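Local structure of muramidase (6ZM8) at residues Arg25-Lys30 / Asn52-Gly57; Asp86-Pro91 / Arg200-Ala205. The protein is a fungal GH25 muramidase (lysozyme), a glycoside hydrolase that cleaves peptidoglycan, the polymer of bacterial cell walls. All blocks are in the same frame, centred on the assembly; numbering follows the deposited sequence.

Contact 1 (Arg25-Lys30 / Asn52-Gly57); sequences RFVYIK and NGFIRG
Phe26-Lys30 and Ile55-Gly57 run side by side as neighbouring parallel strands of the barrel-like sheet of this enzyme of family GH25, which belongs to the TIM-barrel clan; their axes approach to 4.7 Å with 18° between their directions. The helix 42-51 lies between them in sequence, making a right-handed beta-alpha-beta crossover. Four backbone bonds zip the pair: Ile55 N to Arg25 O, Val27 N to Ile55 O, Gly57 N to Val27 O, and Ile29 N to Gly57 O at 2.9 Å. A water donates to both Arg25 O and Gly53 O, extending the link beyond the strand ends. On one face of the sheet, Val27 turns CG1 to Arg56 CB at 3.8 Å, while Ala49 of the helix also meets this branched apolar side chain. Arg56 lends only its aliphatic root here; its polar end leads away to Thr50 and Thr89. Phe26 and Tyr28 take the other face with Ile55. Gly57 suits its place beside Tyr28, whose CD1 comes to 3.5 Å from Gly57 C: a beta carbon on Gly57 would clash with Tyr28 CE1. The same ring stacks on Trp158, and its hydroxyl bonds to Pro91 O. An alanine in place of Tyr28 would probably leave the Pro91 carbonyl without this donor and open a gap beside Gly57 and Trp158, where the ring had packed. At the strand entrance Phe54 has CG anti to its carbonyl carbon (chi1 -84°); its ring atom CD2 lies 3.5 Å from Arg25 C, and the ring edge meets Phe26 CA in plane.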
loop_
_atom_site.group_PDB
_atom_site.type_symbol
_atom_site.label_atom_id
_atom_site.label_comp_id
_atom_site.label_asym_id
_atom_site.label_seq_id
_atom_site.Cartn_x
_atom_site.Cartn_y
_atom_site.Cartn_z
ATOM N N ARG A 25 4.310 -14.948 -1.929
ATOM C CA ARG A 25 5.619 -14.599 -1.397
ATOM C C ARG A 25 5.657 -13.253 -0.674
ATOM O O ARG A 25 6.628 -12.978 0.036
ATOM C CB ARG A 25 6.692 -14.643 -2.491
ATOM C CG ARG A 25 6.904 -16.052 -3.056
ATOM C CD ARG A 25 7.635 -16.956 -2.067
ATOM N NE ARG A 25 7.824 -18.321 -2.572
ATOM C CZ ARG A 25 7.007 -19.336 -2.357
ATOM N NH1 ARG A 25 5.851 -19.172 -1.729
ATOM N NH2 ARG A 25 7.361 -20.537 -2.793
ATOM N N PHE A 26 4.632 -12.424 -0.868
ATOM C CA PHE A 26 4.575 -11.151 -0.153
ATOM C C PHE A 26 3.133 -10.906 0.286
ATOM O O PHE A 26 2.184 -11.424 -0.293
ATOM C CB PHE A 26 5.113 -9.985 -1.006
ATOM C CG PHE A 26 4.256 -9.665 -2.207
ATOM C CD1 PHE A 26 3.206 -8.751 -2.108
ATOM C CD2 PHE A 26 4.461 -10.329 -3.428
ATOM C CE1 PHE A 26 2.379 -8.509 -3.199
ATOM C CE2 PHE A 26 3.632 -10.087 -4.505
ATOM C CZ PHE A 26 2.604 -9.183 -4.403
ATOM N N VAL A 27 3.031 -10.051 1.306
ATOM C CA VAL A 27 1.718 -9.665 1.834
ATOM C C VAL A 27 1.818 -8.220 2.334
ATOM O O VAL A 27 2.783 -7.852 2.983
ATOM C CB VAL A 27 1.244 -10.650 2.913
ATOM C CG1 VAL A 27 2.177 -10.683 4.121
ATOM C CG2 VAL A 27 -0.204 -10.362 3.343
ATOM N N TYR A 28 0.762 -7.455 2.051
ATOM C CA TYR A 28 0.533 -6.146 2.668
ATOM C C TYR A 28 -0.599 -6.266 3.680
ATOM O O TYR A 28 -1.601 -6.935 3.439
ATOM C CB TYR A 28 0.202 -5.060 1.623
ATOM C CG TYR A 28 1.394 -4.273 1.144
ATOM C CD1 TYR A 28 1.997 -3.349 1.980
ATOM C CD2 TYR A 28 1.910 -4.432 -0.136
ATOM C CE1 TYR A 28 3.092 -2.587 1.565
ATOM C CE2 TYR A 28 3.003 -3.669 -0.574
ATOM C CZ TYR A 28 3.590 -2.752 0.287
ATOM O OH TYR A 28 4.672 -2.051 -0.185
ATOM N N ILE A 29 -0.426 -5.566 4.805
ATOM C CA ILE A 29 -1.287 -5.738 5.976
ATOM C C ILE A 29 -1.716 -4.360 6.458
ATOM O O ILE A 29 -0.879 -3.486 6.694
ATOM C CB ILE A 29 -0.526 -6.481 7.088
ATOM C CG1 ILE A 29 -0.062 -7.854 6.590
ATOM C CG2 ILE A 29 -1.395 -6.618 8.333
ATOM C CD1 ILE A 29 0.952 -8.528 7.504
ATOM N N LYS A 30 -3.024 -4.152 6.651
ATOM C CA LYS A 30 -3.471 -2.840 7.106
ATOM C C LYS A 30 -2.951 -2.566 8.507
ATOM O O LYS A 30 -3.151 -3.376 9.438
ATOM C CB LYS A 30 -4.988 -2.751 7.141
ATOM C CG LYS A 30 -5.478 -1.336 7.487
ATOM C CD LYS A 30 -6.967 -1.170 7.312
ATOM C CE LYS A 30 -7.424 0.219 7.740
ATOM N NZ LYS A 30 -8.860 0.392 7.506
ATOM N N ASN A 52 6.555 -17.185 8.758
ATOM C CA ASN A 52 6.278 -18.143 7.674
ATOM C C ASN A 52 6.921 -17.727 6.361
ATOM O O ASN A 52 6.527 -18.178 5.289
ATOM C CB ASN A 52 4.784 -18.376 7.550
ATOM C CG ASN A 52 4.253 -19.155 8.718
ATOM O OD1 ASN A 52 4.434 -20.368 8.775
ATOM N ND2 ASN A 52 3.693 -18.482 9.710
ATOM N N GLY A 53 7.997 -16.953 6.448
ATOM C CA GLY A 53 8.864 -16.729 5.296
ATOM C C GLY A 53 8.383 -15.660 4.337
ATOM O O GLY A 53 8.944 -15.567 3.242
ATOM N N PHE A 54 7.406 -14.863 4.710
ATOM C CA PHE A 54 6.942 -13.789 3.835
ATOM C C PHE A 54 7.836 -12.555 3.889
ATOM O O PHE A 54 8.367 -12.162 4.912
ATOM C CB PHE A 54 5.518 -13.370 4.213
ATOM C CG PHE A 54 4.505 -14.260 3.572
ATOM C CD1 PHE A 54 4.190 -15.505 4.098
ATOM C CD2 PHE A 54 3.932 -13.913 2.353
ATOM C CE1 PHE A 54 3.366 -16.388 3.402
ATOM C CE2 PHE A 54 3.119 -14.793 1.663
ATOM C CZ PHE A 54 2.849 -16.037 2.187
ATOM N N ILE A 55 7.870 -11.905 2.724
ATOM C CA ILE A 55 8.199 -10.490 2.596
ATOM C C ILE A 55 6.879 -9.739 2.898
ATOM O O ILE A 55 5.822 -10.149 2.406
ATOM C CB ILE A 55 8.758 -10.212 1.193
ATOM C CG1 ILE A 55 10.108 -10.929 1.031
ATOM C CG2 ILE A 55 8.868 -8.736 0.927
ATOM C CD1 ILE A 55 10.691 -10.928 -0.356
ATOM N N ARG A 56 6.921 -8.729 3.748
ATOM C CA ARG A 56 5.668 -8.117 4.204
ATOM C C ARG A 56 5.834 -6.629 4.357
ATOM O O ARG A 56 6.925 -6.126 4.652
ATOM C CB ARG A 56 5.118 -8.762 5.485
ATOM C CG ARG A 56 5.945 -8.549 6.743
ATOM C CD ARG A 56 7.124 -9.516 6.886
ATOM N NE ARG A 56 7.806 -9.369 8.160
ATOM C CZ ARG A 56 8.702 -8.425 8.451
ATOM N NH1 ARG A 56 9.130 -7.591 7.511
ATOM N NH2 ARG A 56 9.174 -8.330 9.671
ATOM N N GLY A 57 4.720 -5.929 4.207
ATOM C CA GLY A 57 4.649 -4.515 4.486
ATOM C C GLY A 57 3.305 -4.167 5.099
ATOM O O GLY A 57 2.392 -4.994 5.158
HETATM O O HOH W 1 8.620 -14.853 0.583
#

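Contact 2 (Asp86-Pro91 / Arg200-Ala205); sequences DGITLP and RLRALA
The loop that leads from helix 69-78 into barrel strand 93-95 packs here against the C-terminal helix 198-206. Ala205 points its methyl at the loop, CB lying 3.5 Å from Gly87 O, and so small a side chain lets the helix come close to the loop backbone. Gly87 has a positive phi (79°), which suits a residue without a beta carbon. In one of its two conformers, Arg202, its chain bent at chi2 and chi3, has NH1 bonded to Gly87 O at 2.7 Å; the oxygen lies in the guanidinium plane, but the donor stands above the carbonyl plane. This loop is shaped by an Asx turn, in which Asp86 OD1 accepts from Ile88 N at 3.1 Å, from above the carboxylate plane. The same oxygen also accepts from Thr89 OG1 through its syn lone pair. A water accepts from Thr89 N and lies 2.9 Å from Ala205 O, to which it may donate; that oxygen also takes a bond from Trp83. Farther along, Leu90 CD2 reaches the two helix leucines, 4.0 Å from Leu204 CD2 and 4.1 Å from Leu201 CD1, the side chains crossing obliquely. Pro91 meets Leu204 at about a right angle, its ring atom CG 4.1 Å from CD1 of that leucine.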
loop_
_atom_site.group_PDB
_atom_site.type_symbol
_atom_site.label_atom_id
_atom_site.label_comp_id
_atom_site.label_asym_id
_atom_site.label_seq_id
_atom_site.Cartn_x
_atom_site.Cartn_y
_atom_site.Cartn_z
ATOM N N ASP A 86 16.128 -5.444 6.255
ATOM C CA ASP A 86 16.313 -6.871 6.590
ATOM C C ASP A 86 15.972 -7.768 5.435
ATOM O O ASP A 86 16.020 -8.992 5.577
ATOM C CB ASP A 86 15.554 -7.258 7.857
ATOM C CG ASP A 86 14.033 -7.031 7.812
ATOM O OD1 ASP A 86 13.550 -6.623 6.718
ATOM O OD2 ASP A 86 13.321 -7.191 8.887
ATOM N N GLY A 87 15.671 -7.192 4.264
ATOM C CA GLY A 87 15.344 -7.951 3.053
ATOM C C GLY A 87 13.941 -8.483 3.023
ATOM O O GLY A 87 13.565 -9.058 2.012
ATOM N N ILE A 88 13.152 -8.268 4.101
ATOM C CA ILE A 88 11.817 -8.831 4.143
ATOM C C ILE A 88 10.757 -7.774 4.469
ATOM O O ILE A 88 9.601 -8.140 4.652
ATOM C CB ILE A 88 11.691 -10.015 5.113
ATOM C CG1 ILE A 88 12.014 -9.636 6.547
ATOM C CG2 ILE A 88 12.537 -11.187 4.606
ATOM C CD1 ILE A 88 11.500 -10.628 7.575
ATOM N N THR A 89 11.133 -6.496 4.521
ATOM C CA THR A 89 10.187 -5.441 4.865
ATOM C C THR A 89 9.982 -4.549 3.666
ATOM O O THR A 89 10.900 -3.863 3.196
ATOM C CB THR A 89 10.652 -4.619 6.077
ATOM O OG1 THR A 89 11.059 -5.483 7.140
ATOM C CG2 THR A 89 9.516 -3.762 6.583
ATOM N N LEU A 90 8.760 -4.563 3.126
ATOM C CA LEU A 90 8.427 -3.656 2.047
ATOM C C LEU A 90 8.267 -2.239 2.598
ATOM O O LEU A 90 7.862 -2.045 3.755
ATOM C CB LEU A 90 7.105 -4.091 1.392
ATOM C CG LEU A 90 7.201 -5.442 0.665
ATOM C CD1 LEU A 90 5.818 -5.935 0.271
ATOM C CD2 LEU A 90 8.119 -5.366 -0.530
ATOM N N PRO A 91 8.519 -1.219 1.774
ATOM C CA PRO A 91 8.145 0.128 2.178
ATOM C C PRO A 91 6.634 0.171 2.424
ATOM O O PRO A 91 5.852 -0.483 1.738
ATOM C CB PRO A 91 8.551 0.987 0.980
ATOM C CG PRO A 91 8.442 0.009 -0.199
ATOM C CD PRO A 91 8.930 -1.301 0.351
ATOM N N ARG A 200 14.310 -8.598 -7.807
ATOM C CA ARG A 200 13.728 -7.257 -7.810
ATOM C C ARG A 200 12.810 -7.036 -6.621
ATOM O O ARG A 200 12.744 -5.930 -6.093
ATOM C CB ARG A 200 12.995 -7.013 -9.117
ATOM C CG ARG A 200 13.919 -6.767 -10.287
ATOM C CD ARG A 200 14.799 -5.513 -10.157
ATOM N NE ARG A 200 14.016 -4.258 -10.158
ATOM C CZ ARG A 200 13.901 -3.456 -11.226
ATOM N NH1 ARG A 200 14.544 -3.793 -12.333
ATOM N NH2 ARG A 200 13.171 -2.333 -11.200
ATOM N N LEU A 201 12.100 -8.085 -6.181
ATOM C CA LEU A 201 11.274 -7.952 -4.971
ATOM C C LEU A 201 12.176 -7.709 -3.749
ATOM O O LEU A 201 11.873 -6.864 -2.902
ATOM C CB LEU A 201 10.383 -9.193 -4.811
ATOM C CG LEU A 201 9.435 -9.172 -3.621
ATOM C CD1 LEU A 201 8.497 -7.956 -3.649
ATOM C CD2 LEU A 201 8.637 -10.467 -3.599
ATOM N N ARG A 202 13.266 -8.465 -3.676
ATOM C CA ARG A 202 14.220 -8.249 -2.596
ATOM C C ARG A 202 14.800 -6.829 -2.671
ATOM O O ARG A 202 14.977 -6.186 -1.620
ATOM C CB ARG A 202 15.323 -9.288 -2.677
ATOM C CG ARG A 202 16.423 -9.140 -1.678
ATOM C CD ARG A 202 15.947 -9.742 -0.372
ATOM N NE ARG A 202 15.886 -11.206 -0.475
ATOM C CZ ARG A 202 15.022 -12.011 0.160
ATOM N NH1 ARG A 202 14.257 -11.567 1.141
ATOM N NH2 ARG A 202 15.060 -13.317 -0.082
ATOM N N ALA A 203 15.103 -6.340 -3.879
ATOM C CA ALA A 203 15.641 -4.977 -4.015
ATOM C C ALA A 203 14.641 -3.933 -3.537
ATOM O O ALA A 203 15.024 -2.937 -2.929
ATOM C CB ALA A 203 16.057 -4.715 -5.443
ATOM N N LEU A 204 13.350 -4.153 -3.803
ATOM C CA LEU A 204 12.322 -3.226 -3.303
ATOM C C LEU A 204 12.291 -3.257 -1.791
ATOM O O LEU A 204 12.236 -2.213 -1.128
ATOM C CB LEU A 204 10.961 -3.601 -3.900
ATOM C CG LEU A 204 9.790 -2.769 -3.366
ATOM C CD1 LEU A 204 9.942 -1.293 -3.756
ATOM C CD2 LEU A 204 8.491 -3.321 -3.908
ATOM N N ALA A 205 12.352 -4.455 -1.192
ATOM C CA ALA A 205 12.413 -4.543 0.259
ATOM C C ALA A 205 13.668 -3.838 0.808
ATOM O O ALA A 205 13.595 -3.151 1.831
ATOM C CB ALA A 205 12.370 -5.999 0.700
HETATM O O HOH W 2 13.735 -4.963 4.076
#

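Overall arrangement
Both segments of contact 1 precede those of contact 2 in sequence, yet the centres of the two contacts lie only about 10 Å apart. Contact 1 joins adjacent strands of the barrel sheet; contact 2 seats the C-terminal helix on the loop entering strand 93-95, the next parallel neighbour of strand 55-61. Residues 86-91 thus touch both strand 55-61 and helix 198-206. Arg56 O and Leu90 N are 2.9 Å apart, a probable hydrogen bond, while Ile55 CG2 packs against Leu90 CG. Because Leu90 meets Ile55 as well as Leu201 and Leu204, it links strand 55-61 to the C-terminal helix by apolar contact.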